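Local atomic coordinates of Cbs-cp12 (Microcystis aeruginosa PCC 7806, PDB entry 5NMU), a protein that probably takes part in the redox regulation of photosynthesis, joining a pair of CBS domains to a CP12 domain in a hexameric assembly. Residues V120-I123 with L124-D128; L97-Q100 with T101-R104; I52-E55 with T56-V59. All coordinates share one frame; numbering follows the deposited sequence.

Interaction 1 (V120-I123 with L124-D128)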
# COMPACT_ATOMS: atom_id res chain seq x y z
N VAL A 120 6.53 19.37 -2.09
CA VAL A 120 7.78 18.83 -1.61
C VAL A 120 8.98 19.62 -2.06
O VAL A 120 9.91 19.77 -1.26
CB VAL A 120 7.94 17.31 -1.92
CG1 VAL A 120 6.99 16.55 -1.03
CG2 VAL A 120 7.71 16.96 -3.40
N SER A 121 8.94 20.14 -3.29
CA SER A 121 9.99 21.00 -3.83
C SER A 121 10.10 22.35 -3.03
O SER A 121 11.18 22.79 -2.70
CB SER A 121 9.75 21.31 -5.31
OG SER A 121 9.50 20.14 -6.06
N ASP A 122 8.95 22.97 -2.74
CA ASP A 122 8.93 24.18 -1.92
C ASP A 122 9.59 23.91 -0.59
O ASP A 122 10.37 24.72 -0.13
CB ASP A 122 7.53 24.70 -1.71
CG ASP A 122 6.87 25.14 -2.98
OD1 ASP A 122 7.47 25.88 -3.80
OD2 ASP A 122 5.70 24.75 -3.13
N ILE A 123 9.36 22.74 -0.01
CA ILE A 123 10.00 22.41 1.21
C ILE A 123 11.51 22.21 1.02
O ILE A 123 12.31 22.77 1.78
CB ILE A 123 9.39 21.16 1.87
CG1 ILE A 123 7.92 21.42 2.21
CG2 ILE A 123 10.15 20.82 3.15
CD1 ILE A 123 7.12 20.22 2.65
N LEU A 124 11.90 21.41 0.02
CA LEU A 124 13.30 21.11 -0.18
C LEU A 124 14.09 22.39 -0.40
O LEU A 124 15.15 22.57 0.20
CB LEU A 124 13.49 20.19 -1.38
CG LEU A 124 14.93 19.90 -1.84
CD1 LEU A 124 15.72 19.32 -0.70
CD2 LEU A 124 14.96 18.92 -3.01
N PHE A 125 13.56 23.27 -1.24
CA PHE A 125 14.28 24.46 -1.62
C PHE A 125 14.17 25.63 -0.66
O PHE A 125 15.03 26.47 -0.68
CB PHE A 125 13.86 24.92 -3.01
CG PHE A 125 14.02 23.89 -4.08
CD1 PHE A 125 15.04 22.95 -4.06
CD2 PHE A 125 13.18 23.93 -5.17
CE1 PHE A 125 15.23 22.05 -5.12
CE2 PHE A 125 13.33 23.03 -6.21
CZ PHE A 125 14.36 22.08 -6.18
N LYS A 126 13.14 25.72 0.16
CA LYS A 126 12.94 26.94 0.94
C LYS A 126 12.68 26.73 2.42
O LYS A 126 12.56 27.69 3.15
CB LYS A 126 11.78 27.76 0.31
CG LYS A 126 12.11 28.38 -1.05
CD LYS A 126 10.89 28.96 -1.80
CE LYS A 126 10.18 27.88 -2.61
NZ LYS A 126 8.80 28.16 -3.03
N SER A 127 12.56 25.50 2.89
CA SER A 127 12.39 25.29 4.32
C SER A 127 13.75 25.44 4.99
O SER A 127 14.82 25.24 4.38
CB SER A 127 11.81 23.90 4.57
OG SER A 127 11.69 23.61 5.91
N ASP A 128 13.69 25.76 6.28
CA ASP A 128 14.85 25.90 7.16
C ASP A 128 15.19 24.60 7.91
O ASP A 128 15.86 24.62 8.96
CB ASP A 128 14.57 27.03 8.15
CG ASP A 128 13.33 26.76 9.04
OD1 ASP A 128 12.65 25.71 8.86
OD2 ASP A 128 13.02 27.59 9.92

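Interaction 2 (L97-Q100 with T101-R104)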
# COMPACT_ATOMS: atom_id res chain seq x y z
N LEU A 97 2.50 15.94 7.25
CA LEU A 97 1.24 15.71 6.55
C LEU A 97 1.46 14.97 5.21
O LEU A 97 0.72 14.02 4.86
CB LEU A 97 0.54 17.06 6.24
CG LEU A 97 -0.83 17.04 5.57
CD1 LEU A 97 -1.87 16.28 6.36
CD2 LEU A 97 -1.36 18.43 5.26
N PHE A 98 2.40 15.50 4.43
CA PHE A 98 2.67 14.98 3.08
C PHE A 98 3.15 13.52 3.19
O PHE A 98 2.67 12.68 2.45
CB PHE A 98 3.66 15.84 2.33
CG PHE A 98 3.11 17.13 1.79
CD1 PHE A 98 1.79 17.55 2.01
CD2 PHE A 98 3.94 17.96 1.08
CE1 PHE A 98 1.33 18.76 1.49
CE2 PHE A 98 3.51 19.16 0.55
CZ PHE A 98 2.20 19.57 0.76
N ALA A 99 4.04 13.25 4.15
CA ALA A 99 4.54 11.88 4.38
C ALA A 99 3.42 10.93 4.78
O ALA A 99 3.34 9.84 4.23
CB ALA A 99 5.64 11.87 5.44
N GLN A 100 2.52 11.38 5.65
CA GLN A 100 1.47 10.54 6.18
C GLN A 100 0.34 10.28 5.20
O GLN A 100 -0.29 9.23 5.30
CB GLN A 100 0.78 11.15 7.40
CG GLN A 100 1.63 11.16 8.66
CD GLN A 100 0.97 11.94 9.80
OE1 GLN A 100 1.36 11.79 10.94
NE2 GLN A 100 -0.01 12.80 9.49
N THR A 101 -0.00 11.27 4.39
CA THR A 101 -1.01 11.10 3.37
C THR A 101 -0.40 10.65 2.01
O THR A 101 -1.15 10.38 1.12
CB THR A 101 -1.89 12.38 3.20
OG1 THR A 101 -1.12 13.47 2.69
CG2 THR A 101 -2.49 12.80 4.59
N ARG A 102 0.92 10.60 1.88
CA ARG A 102 1.62 10.19 0.66
C ARG A 102 1.24 11.08 -0.49
O ARG A 102 0.87 10.56 -1.52
CB ARG A 102 1.31 8.74 0.26
CG ARG A 102 1.47 7.66 1.35
CD ARG A 102 2.85 6.99 1.34
NE ARG A 102 3.73 7.42 2.45
CZ ARG A 102 5.08 7.38 2.44
NH1 ARG A 102 5.79 6.97 1.34
NH2 ARG A 102 5.73 7.80 3.54
N ILE A 103 1.28 12.40 -0.31
CA ILE A 103 1.14 13.35 -1.40
C ILE A 103 2.39 14.17 -1.48
O ILE A 103 3.20 14.12 -0.56
CB ILE A 103 -0.06 14.30 -1.25
CG1 ILE A 103 0.06 15.09 0.06
CG2 ILE A 103 -1.37 13.50 -1.36
CD1 ILE A 103 -1.07 16.08 0.25
N ARG A 104 2.55 14.90 -2.56
CA ARG A 104 3.74 15.73 -2.78
C ARG A 104 3.39 17.20 -2.91
O ARG A 104 4.31 18.03 -3.02
CB ARG A 104 4.51 15.22 -4.00
CG ARG A 104 5.11 13.84 -3.71
CD ARG A 104 5.30 13.00 -4.91
NE ARG A 104 4.05 12.80 -5.68
CZ ARG A 104 3.18 11.82 -5.53
NH1 ARG A 104 3.35 10.88 -4.62
NH2 ARG A 104 2.11 11.80 -6.32

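Interaction 3 (I52-E55 with T56-V59)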
# COMPACT_ATOMS: atom_id res chain seq x y z
N ILE A 52 -7.41 19.02 -6.72
CA ILE A 52 -6.08 19.16 -7.27
C ILE A 52 -5.87 18.06 -8.32
O ILE A 52 -6.34 16.93 -8.16
CB ILE A 52 -4.97 19.11 -6.17
CG1 ILE A 52 -3.57 19.50 -6.76
CG2 ILE A 52 -4.92 17.73 -5.49
CD1 ILE A 52 -2.56 19.86 -5.68
N VAL A 53 -5.16 18.43 -9.37
CA VAL A 53 -4.64 17.51 -10.38
C VAL A 53 -3.14 17.79 -10.53
O VAL A 53 -2.70 18.98 -10.60
CB VAL A 53 -5.46 17.58 -11.69
CG1 VAL A 53 -5.45 18.94 -12.35
CG2 VAL A 53 -4.96 16.55 -12.66
N THR A 54 -2.36 16.71 -10.49
CA THR A 54 -0.90 16.77 -10.44
C THR A 54 -0.27 16.14 -11.62
O THR A 54 -0.92 15.36 -12.34
CB THR A 54 -0.32 16.03 -9.23
OG1 THR A 54 -0.47 14.60 -9.38
CG2 THR A 54 -0.98 16.52 -7.93
N GLU A 55 1.01 16.45 -11.82
CA GLU A 55 1.82 15.76 -12.83
C GLU A 55 1.75 14.23 -12.77
O GLU A 55 1.76 13.56 -13.82
CB GLU A 55 3.28 16.21 -12.77
CG GLU A 55 3.99 15.91 -11.44
CD GLU A 55 5.43 16.35 -11.45
OE1 GLU A 55 5.83 16.91 -12.45
OE2 GLU A 55 6.16 16.14 -10.43
N THR A 56 1.72 13.69 -11.55
CA THR A 56 1.71 12.27 -11.29
C THR A 56 0.34 11.72 -11.67
O THR A 56 0.29 10.63 -12.24
CB THR A 56 2.12 11.98 -9.79
OG1 THR A 56 3.45 12.50 -9.53
CG2 THR A 56 2.20 10.59 -9.52
N ASP A 57 -0.76 12.46 -11.44
CA ASP A 57 -2.06 11.99 -11.92
C ASP A 57 -2.04 11.83 -13.45
O ASP A 57 -2.58 10.84 -14.00
CB ASP A 57 -3.23 12.96 -11.59
CG ASP A 57 -3.46 13.16 -10.08
OD1 ASP A 57 -3.48 12.13 -9.37
OD2 ASP A 57 -3.64 14.32 -9.62
N ILE A 58 -1.51 12.86 -14.11
CA ILE A 58 -1.49 12.91 -15.53
C ILE A 58 -0.62 11.78 -16.14
O ILE A 58 -1.09 11.06 -16.99
CB ILE A 58 -1.12 14.30 -16.06
CG1 ILE A 58 -2.24 15.28 -15.71
CG2 ILE A 58 -0.95 14.27 -17.57
CD1 ILE A 58 -1.84 16.73 -15.79
N VAL A 59 0.59 11.64 -15.65
CA VAL A 59 1.49 10.59 -16.12
C VAL A 59 0.99 9.17 -15.80
O VAL A 59 1.03 8.27 -16.69
CB VAL A 59 2.90 10.85 -15.55
CG1 VAL A 59 3.83 9.69 -15.87
CG2 VAL A 59 3.44 12.16 -16.09
O HOH W 1 -4.49 14.69 -7.16
O HOH W 2 -0.77 13.01 -7.56

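Interaction 1 (V120-I123 with L124-D128)
The Phe125 ring sits back against the preceding turn, and Ser121 O meets it at a slant, 3.3 Å from Phe125 CG. Phe125 CG stands anti to its own carbonyl carbon (chi1 -57°), which swings the ring back along the helix until CE2 comes 4.1 Å from Ser121 CB. Met31 of the second subunit also packs against Phe125. The same Ser121 O takes the straight backbone bond from Phe125 N (2.8 Å), while Ser121 OG bonds to Glu55 and Arg37 of that subunit.

The other flat group is the Asp122 carboxylate. Lys126 runs alongside Asp122, bends at chi3 (-86°) and brings NZ to 2.7 Å from Asp122 OD1, a salt bridge entering from above the carboxylate plane, 40° out of it. Thr12 OG1 also bonds to OD1 and Ser119 N to OD2, so the carboxylate is gripped at both oxygens, which probably fixes its rotation. Lys126 NZ has a further acceptor in Ile10 O.

One residue on, Ser127 N bonds to Ile123 O at 3.0 Å, and Ser127 CB rests 3.8 Å from Ile123 CG2.

Helix 120-126 follows strand 113-119 in the second CBS domain. Val120 and Ile123, with Ser127 just beyond the helix end, touch Phe98, Val94 and Val91 of helix 91-101, while Ser121, Leu124 and Phe125 pack on the second subunit, which Val120 and Ile123 also reach.

Interaction 2 (L97-Q100 with T101-R104)
Phe98 and Ile103 cross at about a right angle, the CG1-CD1 arm of Ile103 passing CD1 and CE1 of the Phe98 ring at a slant. Ile103 CG1 lies 3.6 Å from Phe98 CD1, and Ile103 CD1 reaches on to 3.8 Å from Phe98 CE1. On the same side of the ring plane but nearer its CD2-CE2 rim, Arg104 O comes within 3.8 Å of Phe98 CE2, again obliquely. Tyr60 of the second subunit packs against Phe98 as well, and its hydroxyl bonds to Ile103 O.

This pairing belongs to the way helix 91-101 stops. Arg102 leaves helical geometry with a positive phi of 59°, and the chain folds back so that Ile103 N bonds to Phe98 O at 3.1 Å. With the weak bond from Arg102 N to Ala99 O inside it, this is the pattern of a Schellman motif, and the Phe98-Ile103 contact is the apolar pair that commonly straddles such a helix end. An alanine at Phe98 is likely to leave Ile103 without the ring it leans on and to open a gap beside Val120 and Val85.

The Leu97 and Thr101 side chains meet at a slant, Leu97 CD1 touching Thr101 CG2 at 4.0 Å. Thr101 OG1 is placed between its backbone N and carbonyl carbon (chi1 66°), turned back over the last helical turn, where it donates to Leu97 O at 2.9 Å from above the carbonyl plane. Thr101 N reaches Leu97 O from the opposite face, so this one oxygen is held by two donors.

The Arg102 chain bends at chi2 and chi3, curling its guanidinium round to Ala99 O, to which NE (3.0 Å) and NH2 both give weak bonds.

Interaction 3 (I52-E55 with T56-V59)
Thr54 and Asp57 grip each other reciprocally, and this is the tight part of the contact. Thr54 N donates to Asp57 OD2 at 2.8 Å, meeting it on the anti side and 28° out of the carboxylate plane. In return, Asp57 N donates to Thr54 OG1 at 3.0 Å with a fairly straight bond (158°), and Thr56 N adds a weak bond to the same hydroxyl oxygen. Thr54 OG1 can serve both because it sits between its own backbone N and carbonyl carbon (chi1 70°), tucked under the first turn of the helix. That first turn is closed by Ile58 N, which bonds to Thr54 O in the carbonyl plane at 3.1 Å. Val59 N bonds to Glu55 O at 2.9 Å.

The apolar flank is looser: Val53 CG2 stands 4.3 Å from Ile58 CG1, and Ile58 leans instead on Val28 and Met31 of helix 24-34.

Water takes over beside the carboxylate. One molecule lies 2.6 Å from Asp57 OD2 and also close to Ile52 O, bridging the strand and the helix start. Asp57 OD1 makes a salt bridge with Lys61, one turn further along.

The reciprocal Thr54-Asp57 bonds make a capping box, with Thr54 as N-cap, at the step from strand 51-54 into helix 55-63. A threonine and an aspartate three apart at this junction are a recurring signature of CBS domains; in nucleotide-binding relatives this helix start borders the ligand cleft, though that role is not established here.

In the fold
Interactions 1 and 2 belong to the second CBS domain and touch directly: Val120 N lies 2.8 Å from Arg104 O, a probable hydrogen bond, and Val120 CG1 packs 4.0 Å from Phe98 CD2. Interaction 3 sits in the first CBS domain and meets interaction 2 where Arg104 NH2 comes 3.4 Å from Thr56 CG2. Interactions 1 and 3 do not touch within the chain, their centres about 20 Å apart; between subunits they meet, Ser121 of one bonding to Glu55 of the other. Asp57 and Asp122 each sit in the first turn of a helix that follows a strand, bonded to the backbone N three residues earlier, consistent with repeated CBS architecture. All three contacts border the second subunit.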